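Gentamicin resistance protein (Enterococcus gallinarum, PDB 6CTZ) confers resistance to aminoglycosides such as gentamicin and kanamycin by phosphorylating their 2''-hydroxyl, probably with GTP as the phosphate donor. Local coordinates at residues A[99-104]-A[110-115]; A[229-234]-A[253-258]; A[260-265]-A[290-295]. The protein carries 2 engineered substitutions. All blocks are in the same frame, centred on the assembly; numbering follows the deposited sequence.

Contact 1: residues A[99-104]-A[110-115]; sequences DGMAVL and DRLALQ. Engineered in segment 99-104: L104 (natural residue Phe).
M101 and L104 come together on one terminal methyl of L112, and the side chain of M101 shows how a flexible thioether reaches such a target. From CB it leaves the backbone to one side of L112, and with CG anti to the backbone N (chi1 -170°) it runs alongside. The chain turns at chi2 and chi3, both torsions 74°, and folds the far end round. SD lies 4.1 Å from L112 CD1, and the terminal CE curls back to 4.2 Å from L112 CD1, so sulphur and methyl share one neighbour. The two side chains slide past each other in opposite directions. L104, an engineered residue where the natural chain has Phe, arrives differently: it points toward the helix and crosses L112 at about a right angle. Its CD1 stands 3.4 Å from L112 CD1, closer than methyl groups usually pack. L104 CD1 is also 4.0 Å from M101 SD, which makes a compact triangle of the three atoms. A type I turn from M101 to L104, closed by its backbone bond, brings both side chains to the same place. P208 touches L112 from outside the pair, while F238 and L96 touch M101. Nearby polar groups of 110-115 bond elsewhere, R111 NE with Q206 O and Q115 OE1 with the backbone N of L209. What meets here is hydrocarbon and sulphur alone, so the contact depends on dispersion, the exclusion of water and the fit of shapes, with no directional bond to fix its geometry.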
# COMPACT_ATOMS: atom_id res chain seq x y z
N ASP A 99 8.80 10.01 -7.10
CA ASP A 99 9.81 10.70 -7.87
C ASP A 99 11.19 10.09 -7.70
O ASP A 99 12.14 10.53 -8.35
CB ASP A 99 9.80 12.19 -7.54
CG ASP A 99 8.43 12.82 -7.75
OD1 ASP A 99 7.70 12.36 -8.66
OD2 ASP A 99 8.08 13.76 -7.01
N GLY A 100 11.31 9.06 -6.86
CA GLY A 100 12.58 8.43 -6.61
C GLY A 100 13.01 7.46 -7.69
O GLY A 100 14.12 7.56 -8.20
N MET A 101 12.14 6.50 -8.04
CA MET A 101 12.55 5.48 -8.99
C MET A 101 12.86 6.08 -10.36
O MET A 101 13.71 5.56 -11.09
CB MET A 101 11.48 4.39 -9.13
CG MET A 101 11.93 3.17 -9.92
SD MET A 101 13.08 2.14 -8.97
CE MET A 101 11.94 1.39 -7.81
N ALA A 102 12.19 7.18 -10.71
CA ALA A 102 12.35 7.75 -12.04
C ALA A 102 13.78 8.21 -12.29
O ALA A 102 14.24 8.20 -13.44
CB ALA A 102 11.38 8.91 -12.24
N VAL A 103 14.51 8.60 -11.24
CA VAL A 103 15.87 9.12 -11.44
C VAL A 103 16.95 8.06 -11.28
O VAL A 103 18.11 8.33 -11.60
CB VAL A 103 16.17 10.37 -10.59
CG2 VAL A 103 16.41 10.00 -9.14
N LEU A 104 16.60 6.84 -10.84
CA LEU A 104 17.64 5.90 -10.45
C LEU A 104 18.34 5.27 -11.66
O LEU A 104 17.70 4.99 -12.68
CB LEU A 104 17.04 4.79 -9.60
CG LEU A 104 16.50 5.28 -8.27
CD1 LEU A 104 16.21 4.07 -7.45
CD2 LEU A 104 17.50 6.18 -7.57
N ASP A 110 17.91 -2.47 -11.01
CA ASP A 110 17.99 -3.92 -11.11
C ASP A 110 18.03 -4.55 -9.72
O ASP A 110 17.30 -5.50 -9.43
CB ASP A 110 19.21 -4.29 -11.95
CG ASP A 110 19.42 -5.78 -12.08
OD1 ASP A 110 18.46 -6.50 -12.37
OD2 ASP A 110 20.58 -6.24 -11.95
N ARG A 111 18.87 -4.01 -8.83
CA ARG A 111 18.97 -4.56 -7.48
C ARG A 111 17.68 -4.36 -6.70
O ARG A 111 17.24 -5.25 -5.96
CB ARG A 111 20.16 -3.96 -6.73
CG ARG A 111 21.50 -4.12 -7.43
CD ARG A 111 21.78 -5.57 -7.81
NE ARG A 111 21.87 -6.46 -6.65
CZ ARG A 111 22.12 -7.76 -6.73
NH1 ARG A 111 22.31 -8.33 -7.92
NH2 ARG A 111 22.19 -8.49 -5.63
N LEU A 112 17.05 -3.19 -6.84
CA LEU A 112 15.77 -2.96 -6.18
C LEU A 112 14.71 -3.92 -6.68
O LEU A 112 13.92 -4.45 -5.89
CB LEU A 112 15.32 -1.51 -6.40
CG LEU A 112 16.09 -0.46 -5.62
CD1 LEU A 112 15.76 0.92 -6.14
CD2 LEU A 112 15.79 -0.54 -4.11
N ALA A 113 14.67 -4.16 -8.00
CA ALA A 113 13.70 -5.10 -8.55
C ALA A 113 13.89 -6.50 -7.99
O ALA A 113 12.92 -7.18 -7.64
CB ALA A 113 13.80 -5.13 -10.08
N LEU A 114 15.15 -6.93 -7.86
CA LEU A 114 15.43 -8.24 -7.30
C LEU A 114 14.97 -8.32 -5.85
O LEU A 114 14.36 -9.32 -5.43
CB LEU A 114 16.93 -8.50 -7.40
CG LEU A 114 17.43 -9.82 -6.82
CD1 LEU A 114 16.71 -11.02 -7.44
CD2 LEU A 114 18.94 -9.92 -6.99
N GLN A 115 15.26 -7.29 -5.06
CA GLN A 115 14.87 -7.32 -3.65
C GLN A 115 13.36 -7.26 -3.48
O GLN A 115 12.81 -7.92 -2.59
CB GLN A 115 15.52 -6.17 -2.90
CG GLN A 115 17.00 -6.34 -2.69
CD GLN A 115 17.53 -5.23 -1.83
OE1 GLN A 115 17.93 -4.18 -2.33
NE2 GLN A 115 17.50 -5.42 -0.51

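Contact 2: residues A[229-234]-A[253-258]; sequences YLLEDC and TLIRKV. Engineered in segment 253-258: L254 (natural residue His). With KAN (kanamycin a), chain E.
L231 carries the contact between residues 229-234 and 253-258; its CD2 methyl lies 3.8 Å from V258 CG1. This is the tight end of the contact: L231 CB is also near, 4.0 Å from V258 CG1, and L231 CD2 comes close to the backbone carbonyl carbon of V258. A chi1 of -176° swings CG of the leucine opposite its amide nitrogen and next to the carbonyl carbon, so that it reaches directly across, and its branches cross those of V258 obliquely. Packing is slacker one turn back, where L231 CD1 and I255 CD1 stand 4.4 Å apart. L231 is partly exposed to solvent, and R256, on the exposed side of the second helix, takes no part in the contact with L231. Including V262, the leucine rests on I255, V258 and V262, along one face of helix 251-276. Both helices belong to the helical lobe of the kinase-like APH fold, where the engineered L254 (natural His) is buried against M243 and K257 forms salt bridges with D222 and D224. One turn of helix serves two purposes here, because Y229, E232 and D233, turned away from or to the side of L231, are given to kanamycin. The Y229 ring lies under the drug, with C7 of kanamycin 3.7 Å above the centre of one face. E232 OE2 sits at the edge of that ring, in its plane, and is 2.9 Å from kanamycin O6, whose proton has another acceptor within reach. D233 OD2 accepts a hydrogen bond of 2.7 Å from kanamycin N2.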
# COMPACT_ATOMS: atom_id res chain seq x y z
N TYR A 229 0.83 -0.61 -7.54
CA TYR A 229 1.56 0.65 -7.41
C TYR A 229 2.97 0.58 -7.96
O TYR A 229 3.55 1.62 -8.29
CB TYR A 229 1.53 1.18 -5.97
CG TYR A 229 0.10 1.35 -5.50
CD1 TYR A 229 -0.75 2.26 -6.11
CD2 TYR A 229 -0.40 0.58 -4.45
CE1 TYR A 229 -2.07 2.39 -5.72
CE2 TYR A 229 -1.72 0.71 -4.05
CZ TYR A 229 -2.55 1.61 -4.69
OH TYR A 229 -3.85 1.74 -4.29
N LEU A 230 3.53 -0.62 -8.12
CA LEU A 230 4.73 -0.73 -8.94
C LEU A 230 4.43 -0.23 -10.36
O LEU A 230 5.21 0.54 -10.94
CB LEU A 230 5.24 -2.18 -8.96
CG LEU A 230 5.72 -2.72 -7.60
CD1 LEU A 230 6.36 -4.09 -7.77
CD2 LEU A 230 6.64 -1.75 -6.88
N LEU A 231 3.30 -0.65 -10.92
CA LEU A 231 2.96 -0.22 -12.27
C LEU A 231 2.63 1.27 -12.29
O LEU A 231 3.15 2.03 -13.12
CB LEU A 231 1.81 -1.05 -12.82
CG LEU A 231 1.42 -0.77 -14.28
CD1 LEU A 231 2.62 -0.88 -15.21
CD2 LEU A 231 0.29 -1.68 -14.75
N GLU A 232 1.78 1.72 -11.36
CA GLU A 232 1.31 3.10 -11.37
C GLU A 232 2.44 4.07 -11.06
O GLU A 232 2.56 5.13 -11.70
CB GLU A 232 0.17 3.23 -10.35
CG GLU A 232 -0.59 4.54 -10.34
CD GLU A 232 -1.74 4.50 -9.34
OE1 GLU A 232 -2.62 3.61 -9.45
OE2 GLU A 232 -1.74 5.34 -8.43
N ASP A 233 3.30 3.74 -10.09
CA ASP A 233 4.27 4.69 -9.54
C ASP A 233 5.71 4.41 -9.93
O ASP A 233 6.53 5.33 -9.88
CB ASP A 233 4.18 4.70 -8.01
CG ASP A 233 2.91 5.31 -7.51
OD1 ASP A 233 2.27 6.09 -8.25
OD2 ASP A 233 2.58 5.04 -6.34
N CYS A 234 6.06 3.18 -10.28
CA CYS A 234 7.41 2.88 -10.71
C CYS A 234 7.53 2.65 -12.21
O CYS A 234 8.64 2.71 -12.74
CB CYS A 234 7.96 1.66 -9.95
SG CYS A 234 7.92 1.84 -8.16
N THR A 253 -0.12 -10.57 -20.61
CA THR A 253 -1.41 -10.77 -19.97
C THR A 253 -1.40 -10.26 -18.53
O THR A 253 -2.35 -9.61 -18.08
CB THR A 253 -1.79 -12.25 -20.01
OG1 THR A 253 -1.87 -12.67 -21.38
CG2 THR A 253 -3.13 -12.49 -19.34
N LEU A 254 -0.32 -10.54 -17.79
CA LEU A 254 -0.24 -10.10 -16.40
C LEU A 254 -0.23 -8.58 -16.30
O LEU A 254 -0.88 -8.00 -15.42
CB LEU A 254 0.98 -10.72 -15.72
CG LEU A 254 1.18 -10.35 -14.24
CD1 LEU A 254 -0.04 -10.67 -13.37
CD2 LEU A 254 2.41 -11.06 -13.72
N ILE A 255 0.49 -7.90 -17.20
CA ILE A 255 0.49 -6.44 -17.19
C ILE A 255 -0.90 -5.90 -17.49
O ILE A 255 -1.35 -4.92 -16.88
CB ILE A 255 1.56 -5.88 -18.16
CG1 ILE A 255 2.96 -6.05 -17.57
CG2 ILE A 255 1.26 -4.43 -18.54
CD1 ILE A 255 3.27 -5.10 -16.40
N ARG A 256 -1.61 -6.53 -18.44
CA ARG A 256 -2.99 -6.12 -18.69
C ARG A 256 -3.84 -6.26 -17.42
O ARG A 256 -4.58 -5.34 -17.05
CB ARG A 256 -3.59 -6.93 -19.84
CG ARG A 256 -5.08 -6.65 -20.03
CD ARG A 256 -5.37 -5.19 -20.36
NE ARG A 256 -4.65 -4.73 -21.55
CZ ARG A 256 -5.08 -4.86 -22.80
NH1 ARG A 256 -6.26 -5.43 -23.05
NH2 ARG A 256 -4.34 -4.40 -23.79
N LYS A 257 -3.72 -7.40 -16.74
CA LYS A 257 -4.46 -7.59 -15.49
C LYS A 257 -4.14 -6.49 -14.48
O LYS A 257 -5.04 -5.89 -13.88
CB LYS A 257 -4.12 -8.95 -14.90
CG LYS A 257 -4.90 -9.27 -13.64
CD LYS A 257 -4.48 -10.60 -13.05
CE LYS A 257 -5.16 -10.84 -11.71
NZ LYS A 257 -4.75 -12.14 -11.11
N VAL A 258 -2.85 -6.22 -14.27
CA VAL A 258 -2.48 -5.20 -13.30
C VAL A 258 -2.96 -3.82 -13.76
O VAL A 258 -3.36 -2.99 -12.94
CB VAL A 258 -0.97 -5.24 -13.02
CG1 VAL A 258 -0.59 -4.16 -12.01
CG2 VAL A 258 -0.57 -6.58 -12.47
C1 KAN E . -3.21 8.16 -5.94
C2 KAN E . -3.72 8.21 -7.38
C3 KAN E . -2.61 8.67 -8.30
C4 KAN E . -2.18 10.05 -7.82
C5 KAN E . -1.71 10.00 -6.37
C6 KAN E . -1.35 11.39 -5.85
C7 KAN E . -0.89 4.53 -2.87
C8 KAN E . -2.09 5.38 -2.49
C9 KAN E . -2.72 5.98 -3.76
C10 KAN E . -1.71 6.78 -4.57
C11 KAN E . -0.47 5.93 -4.88
C12 KAN E . 0.15 5.37 -3.61
C13 KAN E . -3.96 5.13 -0.96
C14 KAN E . -4.23 4.25 0.25
C15 KAN E . -4.78 2.90 -0.23
C16 KAN E . -6.01 3.13 -1.09
C17 KAN E . -5.69 4.09 -2.21
C18 KAN E . -6.96 4.42 -2.99
N1 KAN E . -0.97 11.27 -4.46
N2 KAN E . 0.53 6.69 -5.61
N3 KAN E . -0.31 3.94 -1.65
N4 KAN E . -5.10 2.01 0.88
O5 KAN E . -2.67 9.41 -5.50
O6 KAN E . -4.15 6.89 -7.76
O7 KAN E . -3.07 8.75 -9.65
O8 KAN E . -1.11 10.51 -8.66
O9 KAN E . -2.23 7.12 -5.86
O10 KAN E . -3.79 6.87 -3.38
O11 KAN E . -3.00 4.50 -1.81
O12 KAN E . -5.17 5.30 -1.68
O13 KAN E . -3.02 4.12 0.99
O14 KAN E . -6.48 1.91 -1.68
O15 KAN E . -6.64 5.32 -4.05

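Contact 3: residues A[260-265]-A[290-295]. With KAN (kanamycin a), chain E.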
# COMPACT_ATOMS: atom_id res chain seq x y z
N LEU A 260 -5.68 -3.20 -15.29
CA LEU A 260 -7.08 -3.13 -14.87
C LEU A 260 -7.18 -2.72 -13.40
O LEU A 260 -7.98 -1.84 -13.05
CB LEU A 260 -7.79 -4.46 -15.15
CG LEU A 260 -7.99 -4.76 -16.64
CD1 LEU A 260 -8.25 -6.25 -16.87
CD2 LEU A 260 -9.11 -3.93 -17.24
N PHE A 261 -6.36 -3.33 -12.53
CA PHE A 261 -6.30 -2.88 -11.14
C PHE A 261 -5.96 -1.40 -11.06
O PHE A 261 -6.47 -0.69 -10.18
CB PHE A 261 -5.26 -3.68 -10.36
CG PHE A 261 -5.58 -5.14 -10.16
CD1 PHE A 261 -6.88 -5.60 -10.21
CD2 PHE A 261 -4.56 -6.04 -9.91
CE1 PHE A 261 -7.16 -6.95 -10.02
CE2 PHE A 261 -4.83 -7.38 -9.72
CZ PHE A 261 -6.13 -7.84 -9.78
N VAL A 262 -5.06 -0.91 -11.92
CA VAL A 262 -4.72 0.51 -11.90
C VAL A 262 -5.94 1.37 -12.23
O VAL A 262 -6.18 2.39 -11.59
CB VAL A 262 -3.52 0.82 -12.82
CG1 VAL A 262 -3.31 2.32 -12.94
CG2 VAL A 262 -2.26 0.17 -12.29
N THR A 263 -6.71 0.97 -13.25
CA THR A 263 -7.96 1.68 -13.54
C THR A 263 -8.86 1.71 -12.31
O THR A 263 -9.40 2.77 -11.95
CB THR A 263 -8.71 1.01 -14.70
OG1 THR A 263 -7.88 1.00 -15.88
CG2 THR A 263 -10.04 1.75 -15.00
N PHE A 264 -9.04 0.57 -11.66
CA PHE A 264 -9.92 0.52 -10.50
C PHE A 264 -9.37 1.37 -9.36
O PHE A 264 -10.15 1.98 -8.62
CB PHE A 264 -10.15 -0.93 -10.07
CG PHE A 264 -10.63 -1.82 -11.18
CD1 PHE A 264 -11.39 -1.31 -12.24
CD2 PHE A 264 -10.32 -3.17 -11.19
CE1 PHE A 264 -11.82 -2.14 -13.27
CE2 PHE A 264 -10.74 -4.00 -12.22
CZ PHE A 264 -11.50 -3.48 -13.25
N ASP A 265 -8.05 1.44 -9.23
CA ASP A 265 -7.45 2.33 -8.24
C ASP A 265 -7.80 3.79 -8.51
O ASP A 265 -8.09 4.55 -7.58
CB ASP A 265 -5.94 2.15 -8.19
CG ASP A 265 -5.28 3.05 -7.17
OD1 ASP A 265 -5.59 2.92 -5.97
OD2 ASP A 265 -4.46 3.91 -7.56
N GLU A 290 -9.48 10.35 -16.97
CA GLU A 290 -9.26 10.69 -18.37
C GLU A 290 -7.86 10.28 -18.82
O GLU A 290 -7.68 9.76 -19.92
CB GLU A 290 -9.50 12.18 -18.60
CG GLU A 290 -10.92 12.64 -18.27
CD GLU A 290 -11.12 14.13 -18.49
OE1 GLU A 290 -12.01 14.50 -19.28
OE2 GLU A 290 -10.39 14.93 -17.86
N GLU A 291 -6.86 10.50 -17.97
CA GLU A 291 -5.49 10.12 -18.32
C GLU A 291 -5.33 8.61 -18.39
O GLU A 291 -4.58 8.10 -19.24
CB GLU A 291 -4.50 10.73 -17.32
CG GLU A 291 -4.52 12.24 -17.30
CD GLU A 291 -3.47 12.84 -16.38
OE1 GLU A 291 -3.09 14.01 -16.59
OE2 GLU A 291 -3.02 12.13 -15.45
N ASP A 292 -6.01 7.87 -17.52
CA ASP A 292 -5.96 6.41 -17.58
C ASP A 292 -6.44 5.91 -18.94
O ASP A 292 -5.81 5.05 -19.56
CB ASP A 292 -6.81 5.82 -16.45
CG ASP A 292 -6.59 4.34 -16.27
OD1 ASP A 292 -5.55 3.95 -15.71
OD2 ASP A 292 -7.48 3.55 -16.67
N LYS A 293 -7.57 6.44 -19.42
CA LYS A 293 -8.09 6.05 -20.72
C LYS A 293 -7.12 6.43 -21.83
O LYS A 293 -6.85 5.63 -22.73
CB LYS A 293 -9.46 6.69 -20.95
CG LYS A 293 -10.05 6.42 -22.33
CD LYS A 293 -11.44 7.04 -22.45
CE LYS A 293 -12.10 6.70 -23.78
NZ LYS A 293 -11.41 7.35 -24.94
N ALA A 294 -6.58 7.65 -21.77
CA ALA A 294 -5.67 8.11 -22.82
C ALA A 294 -4.39 7.28 -22.84
O ALA A 294 -3.84 7.01 -23.92
CB ALA A 294 -5.36 9.59 -22.64
N ASN A 295 -3.91 6.87 -21.67
CA ASN A 295 -2.67 6.09 -21.62
C ASN A 295 -2.86 4.68 -22.16
O ASN A 295 -1.93 4.13 -22.77
CB ASN A 295 -2.13 6.04 -20.19
CG ASN A 295 -1.58 7.38 -19.72
OD1 ASN A 295 -1.32 8.27 -20.53
ND2 ASN A 295 -1.40 7.52 -18.42
C1 KAN E . -3.21 8.16 -5.94
C2 KAN E . -3.72 8.21 -7.38
C3 KAN E . -2.61 8.67 -8.30
C4 KAN E . -2.18 10.05 -7.82
C5 KAN E . -1.71 10.00 -6.37
C6 KAN E . -1.35 11.39 -5.85
C7 KAN E . -0.89 4.53 -2.87
C8 KAN E . -2.09 5.38 -2.49
C9 KAN E . -2.72 5.98 -3.76
C10 KAN E . -1.71 6.78 -4.57
C11 KAN E . -0.47 5.93 -4.88
C12 KAN E . 0.15 5.37 -3.61
C13 KAN E . -3.96 5.13 -0.96
C14 KAN E . -4.23 4.25 0.25
C15 KAN E . -4.78 2.90 -0.23
C16 KAN E . -6.01 3.13 -1.09
C17 KAN E . -5.69 4.09 -2.21
C18 KAN E . -6.96 4.42 -2.99
N1 KAN E . -0.97 11.27 -4.46
N2 KAN E . 0.53 6.69 -5.61
N3 KAN E . -0.31 3.94 -1.65
N4 KAN E . -5.10 2.01 0.88
O5 KAN E . -2.67 9.41 -5.50
O6 KAN E . -4.15 6.89 -7.76
O7 KAN E . -3.07 8.75 -9.65
O8 KAN E . -1.11 10.51 -8.66
O9 KAN E . -2.23 7.12 -5.86
O10 KAN E . -3.79 6.87 -3.38
O11 KAN E . -3.00 4.50 -1.81
O12 KAN E . -5.17 5.30 -1.68
O13 KAN E . -3.02 4.12 0.99
O14 KAN E . -6.48 1.91 -1.68
O15 KAN E . -6.64 5.32 -4.05
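T263 and D292 meet at about a right angle, hydroxyl against carboxylate, across helices 251-276 and 279-296. The threonine OG1 gives its proton to D292 OD2 over 2.7 Å, arriving on the syn side of the oxygen and only 16° out of the carboxylate plane. Two torsions bring the groups together: on T263, OG1 stands opposite the carbonyl carbon (chi1 -59°), and on D292 a chi1 of -169° carries CG away from the amide nitrogen, aiming the acid at the neighbouring helix. T263 CB and CG2 flank the bond, CB lying 3.4 Å from D292 OD2. D292 OD1 lies 3.9 Å from V262 CG1, where the two side chains cross at a slant. Both polar ends have further partners on helix 162-176: Y167 OH bonds to D292 OD2, and R171 NE donates to T263 OG1. The buried acid is therefore held by two hydroxyls, and the nearby arginine would tend to favour its negative charge. At this point the CA atoms of T263 and D292 are 6.5 Å apart. On the other side of the same turn, D265 looks toward the antibiotic. Its OD1 bonds to Y229 OH and takes a weak hydrogen bond of 3.2 Å from kanamycin O15, while D265 OD2 lies 3.0 Å from kanamycin O6. An acid-lined pocket of this kind, carried on the helices of the C-terminal lobe, is characteristic of aminoglycoside phosphotransferases, whose substrates are polycations.

Overall arrangement
From the N terminus the chain first builds the sheet-rich nucleotide-binding lobe, then enters the helical lobe, where contact 1 closes a short loop between helix 98-101 and the start of helix 106-125. Contact 2 closes a longer one, folding helix 251-276 back on helix 228-234 across helix 236-246. Contact 3 closes the hairpin of helix 251-276 and the last helix, with 24 residues between its segments. The three follow in series, and none encloses or crosses another. Contacts 1 and 2 touch at M101 CE and C234 SG, whereas contacts 2 and 3 share a helix and meet at E232 and D265, whose carboxylates lie close together beside kanamycin.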